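Local coordinates for beta-lactamase (Sebaldella termitidis, PDB 6N1N), which probably hydrolyses beta-lactam antibiotics as a class D serine beta-lactamase, opening the lactam ring to a substituted beta-amino acid, at residues Asn11-Lys14 and Ile15-Asn19; Lys80-Ile83 and Glu84-Lys88. All blocks are in the same frame, centred on the assembly; numbering follows the deposited sequence.

Contact 1: Asn11-Lys14 and Ile15-Asn19; sequences NLQK and IFDEN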
ATOM      1  N   ASN A  11      24.131  -0.523  -2.930  1.00 30.45           N
ATOM      2  CA  ASN A  11      23.617  -1.252  -4.078  1.00 35.48           C
ATOM      3  C   ASN A  11      22.139  -0.981  -4.272  1.00 27.76           C
ATOM      4  O   ASN A  11      21.637  -1.075  -5.399  1.00 28.06           O
ATOM      5  CB  ASN A  11      23.852  -2.751  -3.926  1.00 44.16           C
ATOM      6  CG  ASN A  11      25.308  -3.123  -4.044  1.00 57.05           C
ATOM      7  OD1 ASN A  11      26.194  -2.282  -3.881  1.00 63.32           O
ATOM      8  ND2 ASN A  11      25.568  -4.388  -4.330  1.00 66.82           N
ATOM      9  N   LEU A  12      21.421  -0.635  -3.196  1.00 19.36           N
ATOM     10  CA  LEU A  12      20.009  -0.326  -3.377  1.00 15.49           C
ATOM     11  C   LEU A  12      19.836   1.003  -4.100  1.00 19.08           C
ATOM     12  O   LEU A  12      18.989   1.122  -4.997  1.00 16.06           O
ATOM     13  CB  LEU A  12      19.282  -0.316  -2.042  1.00 19.30           C
ATOM     14  CG  LEU A  12      19.174  -1.674  -1.321  1.00 19.79           C
ATOM     15  CD1 LEU A  12      18.287  -1.536  -0.120  1.00 18.57           C
ATOM     16  CD2 LEU A  12      18.663  -2.773  -2.254  1.00 25.55           C
ATOM     17  N   GLN A  13      20.597   2.023  -3.707  1.00 18.24           N
ATOM     18  CA  GLN A  13      20.518   3.293  -4.419  1.00 19.82           C
ATOM     19  C   GLN A  13      20.873   3.141  -5.888  1.00 17.76           C
ATOM     20  O   GLN A  13      20.333   3.860  -6.737  1.00 18.82           O
ATOM     21  CB  GLN A  13      21.437   4.328  -3.781  1.00 21.90           C
ATOM     22  CG  GLN A  13      21.339   5.690  -4.462  1.00 17.08           C
ATOM     23  CD  GLN A  13      19.974   6.306  -4.286  1.00 16.33           C
ATOM     24  OE1 GLN A  13      19.406   6.264  -3.198  1.00 19.70           O
ATOM     25  NE2 GLN A  13      19.432   6.877  -5.358  1.00 24.58           N
ATOM     26  N   LYS A  14      21.792   2.234  -6.211  1.00 22.88           N
ATOM     27  CA  LYS A  14      22.171   2.016  -7.601  1.00 23.26           C
ATOM     28  C   LYS A  14      20.977   1.635  -8.472  1.00 24.80           C
ATOM     29  O   LYS A  14      20.953   1.983  -9.656  1.00 21.59           O
ATOM     30  CB  LYS A  14      23.259   0.939  -7.658  1.00 33.07           C
ATOM     31  CG  LYS A  14      23.623   0.438  -9.053  1.00 52.63           C
ATOM     32  CD  LYS A  14      24.348  -0.918  -8.993  1.00 71.90           C
ATOM     33  CE  LYS A  14      23.435  -2.045  -8.470  1.00 76.91           C
ATOM     34  NZ  LYS A  14      24.138  -3.357  -8.311  1.00 75.31           N
ATOM     35  N   ILE A  15      19.988   0.917  -7.929  1.00 18.61           N
ATOM     36  CA  ILE A  15      18.847   0.534  -8.754  1.00 18.21           C
ATOM     37  C   ILE A  15      18.062   1.769  -9.152  1.00 17.14           C
ATOM     38  O   ILE A  15      17.556   1.876 -10.279  1.00 18.72           O
ATOM     39  CB  ILE A  15      17.939  -0.473  -8.016  1.00 23.89           C
ATOM     40  CG1 ILE A  15      18.710  -1.733  -7.627  1.00 24.75           C
ATOM     41  CG2 ILE A  15      16.727  -0.815  -8.895  1.00 26.21           C
ATOM     42  CD1 ILE A  15      17.999  -2.564  -6.556  1.00 34.73           C
ATOM     43  N   PHE A  16      17.960   2.731  -8.246  1.00 14.28           N
ATOM     44  CA  PHE A  16      17.278   3.975  -8.572  1.00 17.55           C
ATOM     45  C   PHE A  16      18.066   4.758  -9.605  1.00 20.67           C
ATOM     46  O   PHE A  16      17.513   5.212 -10.614  1.00 19.58           O
ATOM     47  CB  PHE A  16      17.037   4.763  -7.282  1.00 12.24           C
ATOM     48  CG  PHE A  16      15.916   4.193  -6.463  1.00 18.08           C
ATOM     49  CD1 PHE A  16      14.671   4.816  -6.416  1.00 19.61           C
ATOM     50  CD2 PHE A  16      16.086   3.003  -5.793  1.00 15.42           C
ATOM     51  CE1 PHE A  16      13.640   4.271  -5.689  1.00 15.77           C
ATOM     52  CE2 PHE A  16      15.050   2.426  -5.067  1.00 18.56           C
ATOM     53  CZ  PHE A  16      13.836   3.047  -5.004  1.00 13.81           C
ATOM     54  N   ASP A  17      19.377   4.873  -9.397  1.00 17.72           N
ATOM     55  CA  ASP A  17      20.227   5.644 -10.297  1.00 19.07           C
ATOM     56  C   ASP A  17      20.197   5.078 -11.708  1.00 21.05           C
ATOM     57  O   ASP A  17      20.103   5.828 -12.688  1.00 25.88           O
ATOM     58  CB  ASP A  17      21.667   5.653  -9.775  1.00 22.97           C
ATOM     59  CG  ASP A  17      21.812   6.428  -8.471  1.00 27.27           C
ATOM     60  OD1 ASP A  17      20.861   7.149  -8.078  1.00 22.41           O
ATOM     61  OD2 ASP A  17      22.882   6.303  -7.847  1.00 21.72           O
ATOM     62  N   GLU A  18      20.310   3.757 -11.834  1.00 22.84           N
ATOM     63  CA  GLU A  18      20.295   3.140 -13.155  1.00 23.46           C
ATOM     64  C   GLU A  18      18.946   3.264 -13.849  1.00 25.88           C
ATOM     65  O   GLU A  18      18.873   3.024 -15.057  1.00 27.95           O
ATOM     66  CB  GLU A  18      20.707   1.663 -13.055  1.00 28.57           C
ATOM     67  CG  GLU A  18      22.193   1.477 -12.760  1.00 26.70           C
ATOM     68  CD  GLU A  18      22.601   0.021 -12.564  1.00 47.74           C
ATOM     69  OE1 GLU A  18      21.742  -0.873 -12.718  1.00 55.65           O
ATOM     70  OE2 GLU A  18      23.786  -0.224 -12.249  1.00 54.20           O
ATOM     71  N   ASN A  19      17.884   3.637 -13.134  1.00 16.58           N
ATOM     72  CA  ASN A  19      16.578   3.823 -13.750  1.00 19.18           C
ATOM     73  C   ASN A  19      16.158   5.286 -13.781  1.00 21.98           C
ATOM     74  O   ASN A  19      14.993   5.576 -14.067  1.00 19.34           O
ATOM     75  CB  ASN A  19      15.547   2.963 -13.026  1.00 20.21           C
ATOM     76  CG  ASN A  19      15.673   1.485 -13.394  1.00 22.80           C
ATOM     77  OD1 ASN A  19      15.182   1.055 -14.443  1.00 25.50           O
ATOM     78  ND2 ASN A  19      16.367   0.716 -12.556  1.00 23.84           N
TER
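L12 meets I15 and F16 one turn further along helix 11-18. Its methyl CD2 approaches I15 CD1 loosely, at 4.4 Å. L12 O lies at the edge of the F16 ring, in the ring plane, 3.5 Å from F16 CD2. L12 O also accepts from I15 N at 3.1 Å, a bent bond in which the donor stands above the carbonyl plane. Q13 ties the next turn twice to D17. Q13 O accepts from D17 N at 3.0 Å, and Q13 NE2 donates to D17 OD1 at 3.1 Å with a nearly straight N-H (173°). With Q13 CG trans to the backbone N (chi1 -178°), a bend at chi2 brings NE2 to D17 OD1; the two side chains cross at about a right angle, and OD1 lies in the Q13 amide plane but is met from above the carboxylate plane. K14 runs alongside E18, pointing the same way: K14 CG lies 3.3 Å from E18 OE2, while K14 NZ stays 5.0 Å from E18 OE2, so any attraction is longer-range. Such i to i+4 pairing is typical of an alpha-helix, here an amphipathic one: K14, D17 and E18 are exposed, while buried L12, I15 and F16 pad helix 228-245 and strand 22-29 of the penicillin-recognising fold.

Contact 2: Lys80-Ile83 and Glu84-Lys88; sequences KRYI and ENWNK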
ATOM      1  N   LYS A  80     -19.372   2.538 -18.503  1.00 16.19           N
ATOM      2  CA  LYS A  80     -18.120   1.991 -19.011  1.00 18.27           C
ATOM      3  C   LYS A  80     -16.967   2.877 -18.564  1.00 19.18           C
ATOM      4  O   LYS A  80     -16.984   4.094 -18.784  1.00 16.90           O
ATOM      5  CB  LYS A  80     -18.146   1.904 -20.540  1.00 19.58           C
ATOM      6  CG  LYS A  80     -16.827   1.353 -21.136  1.00 28.33           C
ATOM      7  CD  LYS A  80     -16.760   1.493 -22.661  1.00 32.87           C
ATOM      8  CE  LYS A  80     -15.485   0.869 -23.241  1.00 46.59           C
ATOM      9  NZ  LYS A  80     -15.212   1.290 -24.658  1.00 51.11           N
ATOM     10  N   ARG A  81     -15.977   2.273 -17.916  1.00 16.06           N
ATOM     11  CA  ARG A  81     -14.767   2.958 -17.490  1.00 10.63           C
ATOM     12  C   ARG A  81     -13.587   2.325 -18.219  1.00 14.07           C
ATOM     13  O   ARG A  81     -13.743   1.308 -18.901  1.00 15.89           O
ATOM     14  CB  ARG A  81     -14.618   2.885 -15.968  1.00 12.88           C
ATOM     15  CG  ARG A  81     -15.731   3.603 -15.262  1.00 12.33           C
ATOM     16  CD  ARG A  81     -15.534   3.570 -13.726  1.00 18.42           C
ATOM     17  NE  ARG A  81     -16.484   4.465 -13.075  1.00 20.71           N
ATOM     18  CZ  ARG A  81     -17.733   4.137 -12.778  1.00 17.76           C
ATOM     19  NH1 ARG A  81     -18.200   2.932 -13.064  1.00 17.49           N
ATOM     20  NH2 ARG A  81     -18.533   5.035 -12.217  1.00 26.26           N
ATOM     21  N   TYR A  82     -12.403   2.923 -18.086  1.00 14.03           N
ATOM     22  CA  TYR A  82     -11.334   2.605 -19.031  1.00 15.00           C
ATOM     23  C   TYR A  82     -10.620   1.276 -18.764  1.00 19.86           C
ATOM     24  O   TYR A  82      -9.857   0.833 -19.630  1.00 18.05           O
ATOM     25  CB  TYR A  82     -10.325   3.760 -19.097  1.00 14.76           C
ATOM     26  CG  TYR A  82      -9.568   4.049 -17.834  1.00 20.23           C
ATOM     27  CD1 TYR A  82      -8.501   3.257 -17.469  1.00 17.76           C
ATOM     28  CD2 TYR A  82      -9.881   5.145 -17.046  1.00 18.60           C
ATOM     29  CE1 TYR A  82      -7.797   3.494 -16.316  1.00 21.83           C
ATOM     30  CE2 TYR A  82      -9.169   5.411 -15.891  1.00 18.16           C
ATOM     31  CZ  TYR A  82      -8.118   4.579 -15.537  1.00 20.82           C
ATOM     32  OH  TYR A  82      -7.390   4.829 -14.395  1.00 25.07           O
ATOM     33  N   ILE A  83     -10.855   0.610 -17.630  1.00 16.37           N
ATOM     34  CA  ILE A  83     -10.349  -0.740 -17.372  1.00 14.43           C
ATOM     35  C   ILE A  83     -11.527  -1.695 -17.459  1.00 12.30           C
ATOM     36  O   ILE A  83     -12.469  -1.590 -16.665  1.00 15.20           O
ATOM     37  CB  ILE A  83      -9.683  -0.867 -15.988  1.00 19.07           C
ATOM     38  CG1 ILE A  83      -8.508   0.091 -15.817  1.00 25.85           C
ATOM     39  CG2 ILE A  83      -9.207  -2.295 -15.748  1.00 16.89           C
ATOM     40  CD1 ILE A  83      -7.372  -0.140 -16.796  1.00 28.69           C
ATOM     41  N   GLU A  84     -11.465  -2.672 -18.385  1.00 14.73           N
ATOM     42  CA  GLU A  84     -12.624  -3.532 -18.614  1.00 16.73           C
ATOM     43  C   GLU A  84     -12.993  -4.335 -17.365  1.00 13.57           C
ATOM     44  O   GLU A  84     -14.175  -4.559 -17.097  1.00 17.97           O
ATOM     45  CB  GLU A  84     -12.375  -4.485 -19.789  1.00 21.31           C
ATOM     46  CG  GLU A  84     -12.755  -3.929 -21.157  1.00 42.24           C
ATOM     47  CD  GLU A  84     -14.205  -3.465 -21.250  1.00 49.49           C
ATOM     48  OE1 GLU A  84     -15.057  -3.925 -20.456  1.00 39.02           O
ATOM     49  OE2 GLU A  84     -14.483  -2.624 -22.130  1.00 58.82           O
ATOM     50  N   ASN A  85     -11.998  -4.796 -16.598  1.00 16.52           N
ATOM     51  CA  ASN A  85     -12.302  -5.556 -15.393  1.00 14.33           C
ATOM     52  C   ASN A  85     -13.123  -4.742 -14.381  1.00 14.83           C
ATOM     53  O   ASN A  85     -13.675  -5.326 -13.444  1.00 14.93           O
ATOM     54  CB  ASN A  85     -11.018  -6.029 -14.709  1.00 12.75           C
ATOM     55  CG  ASN A  85     -10.455  -7.310 -15.307  1.00 19.18           C
ATOM     56  OD1 ASN A  85     -11.169  -8.105 -15.888  1.00 25.95           O
ATOM     57  ND2 ASN A  85      -9.156  -7.493 -15.164  1.00 25.09           N
ATOM     58  N   TRP A  86     -13.173  -3.414 -14.526  1.00 13.42           N
ATOM     59  CA  TRP A  86     -13.988  -2.586 -13.636  1.00 14.02           C
ATOM     60  C   TRP A  86     -15.456  -2.581 -14.019  1.00 13.45           C
ATOM     61  O   TRP A  86     -16.285  -2.127 -13.237  1.00 13.27           O
ATOM     62  CB  TRP A  86     -13.525  -1.123 -13.645  1.00 12.31           C
ATOM     63  CG  TRP A  86     -12.162  -0.869 -13.074  1.00  9.08           C
ATOM     64  CD1 TRP A  86     -11.379  -1.752 -12.385  1.00 12.96           C
ATOM     65  CD2 TRP A  86     -11.413   0.344 -13.163  1.00  9.19           C
ATOM     66  NE1 TRP A  86     -10.198  -1.154 -12.037  1.00 12.86           N
ATOM     67  CE2 TRP A  86     -10.194   0.134 -12.496  1.00 11.41           C
ATOM     68  CE3 TRP A  86     -11.659   1.600 -13.755  1.00 12.65           C
ATOM     69  CZ2 TRP A  86      -9.212   1.117 -12.403  1.00 14.28           C
ATOM     70  CZ3 TRP A  86     -10.681   2.577 -13.645  1.00 17.06           C
ATOM     71  CH2 TRP A  86      -9.481   2.336 -12.978  1.00 18.07           C
ATOM     72  N   ASN A  87     -15.785  -3.025 -15.228  1.00 11.90           N
ATOM     73  CA  ASN A  87     -17.103  -2.791 -15.812  1.00 12.17           C
ATOM     74  C   ASN A  87     -18.043  -3.970 -15.546  1.00 18.49           C
ATOM     75  O   ASN A  87     -18.622  -4.578 -16.459  1.00 20.80           O
ATOM     76  CB  ASN A  87     -16.949  -2.522 -17.305  1.00 15.36           C
ATOM     77  CG  ASN A  87     -16.224  -1.218 -17.601  1.00 16.10           C
ATOM     78  OD1 ASN A  87     -16.320  -0.254 -16.837  1.00 16.04           O
ATOM     79  ND2 ASN A  87     -15.502  -1.177 -18.709  1.00 15.55           N
ATOM     80  N   LYS A  88     -18.214  -4.267 -14.259  1.00 13.01           N
ATOM     81  CA  LYS A  88     -19.064  -5.350 -13.779  1.00 17.09           C
ATOM     82  C   LYS A  88     -19.226  -5.189 -12.275  1.00 19.60           C
ATOM     83  O   LYS A  88     -18.472  -4.453 -11.640  1.00 13.65           O
ATOM     84  CB  LYS A  88     -18.461  -6.714 -14.091  1.00 19.69           C
ATOM     85  CG  LYS A  88     -17.083  -6.909 -13.519  1.00 22.72           C
ATOM     86  CD  LYS A  88     -16.460  -8.222 -13.974  1.00 27.29           C
ATOM     87  CE  LYS A  88     -14.972  -8.266 -13.647  1.00 31.39           C
ATOM     88  NZ  LYS A  88     -14.399  -9.647 -13.687  1.00 46.49           N
TER
HETATM   89  O   HOH W   1     -16.787   0.576 -14.178  1.00 12.35           O
HETATM   90  O   HOH W   2     -13.146  -0.242 -20.897  1.00 23.93           O
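N87 OD1 accepts from the backbone N of R81, at 2.8 Å and tilted 23° from the carbonyl plane. Water 1, which accepts from R81 NH1, also lies within bonding distance of N87 OD1 and can donate to it, but has more acceptors around it than protons. At the other end of the same amide, N87 ND2 donates to R81 O at 3.1 Å, close to its own amide plane. The side chain of N87 thus clasps both polar backbone atoms of R81 and has its amide rotation fixed; a weak bond from ND2 to E84 OE1 adds to the hold. R81 O also accepts a hydrogen bond from water 2, while R81 NH2 makes a salt bridge to D77. Beside this polar network, I83 lies over one face of the W86 indole, with I83 CG1 3.6 Å from the centroid of the six-membered ring in a CH-pi contact almost on the ring normal. CG1 points there because it stands anti to the carbonyl carbon (chi1 -59°). The Y82 ring meets the indole obliquely, its plane turned by 58° and Y82 OH 3.5 Å from W86 CH2. The i to i+3 bond from W86 N to I83 O, 2.9 Å, spans the 3-10 turn 84-86. The W86 side chain is about 7 Å from that of S51, the predicted acylated serine. In the chain the loop follows helix 56-63 and precedes helix 92-98, at whose end Y98 O accepts from W86 NE1.

How the contacts relate
The two contacts lie far apart, their centres 36 Å from one another and their nearest atoms about 22 Å, and they share no helix or strand. Contact 1 is partly buried, within a regular helix beside the central sheet, away from the annotated sites; contact 2 is a surface contact in an irregular loop of the helical region, near the predicted nucleophile. The chemistry follows: in 11-19 repeating backbone bonds do most of the holding and a side-chain amide merely supplements them, whereas in 80-88 an asparagine amide binds main-chain atoms, with water helping. The apolar part of 80-88 is an indole met by an aliphatic side chain and a tyrosine, where 11-19 turns its apolar side chains outward to other elements. Both contain a lysine-glutamate pair whose charged atoms do not touch.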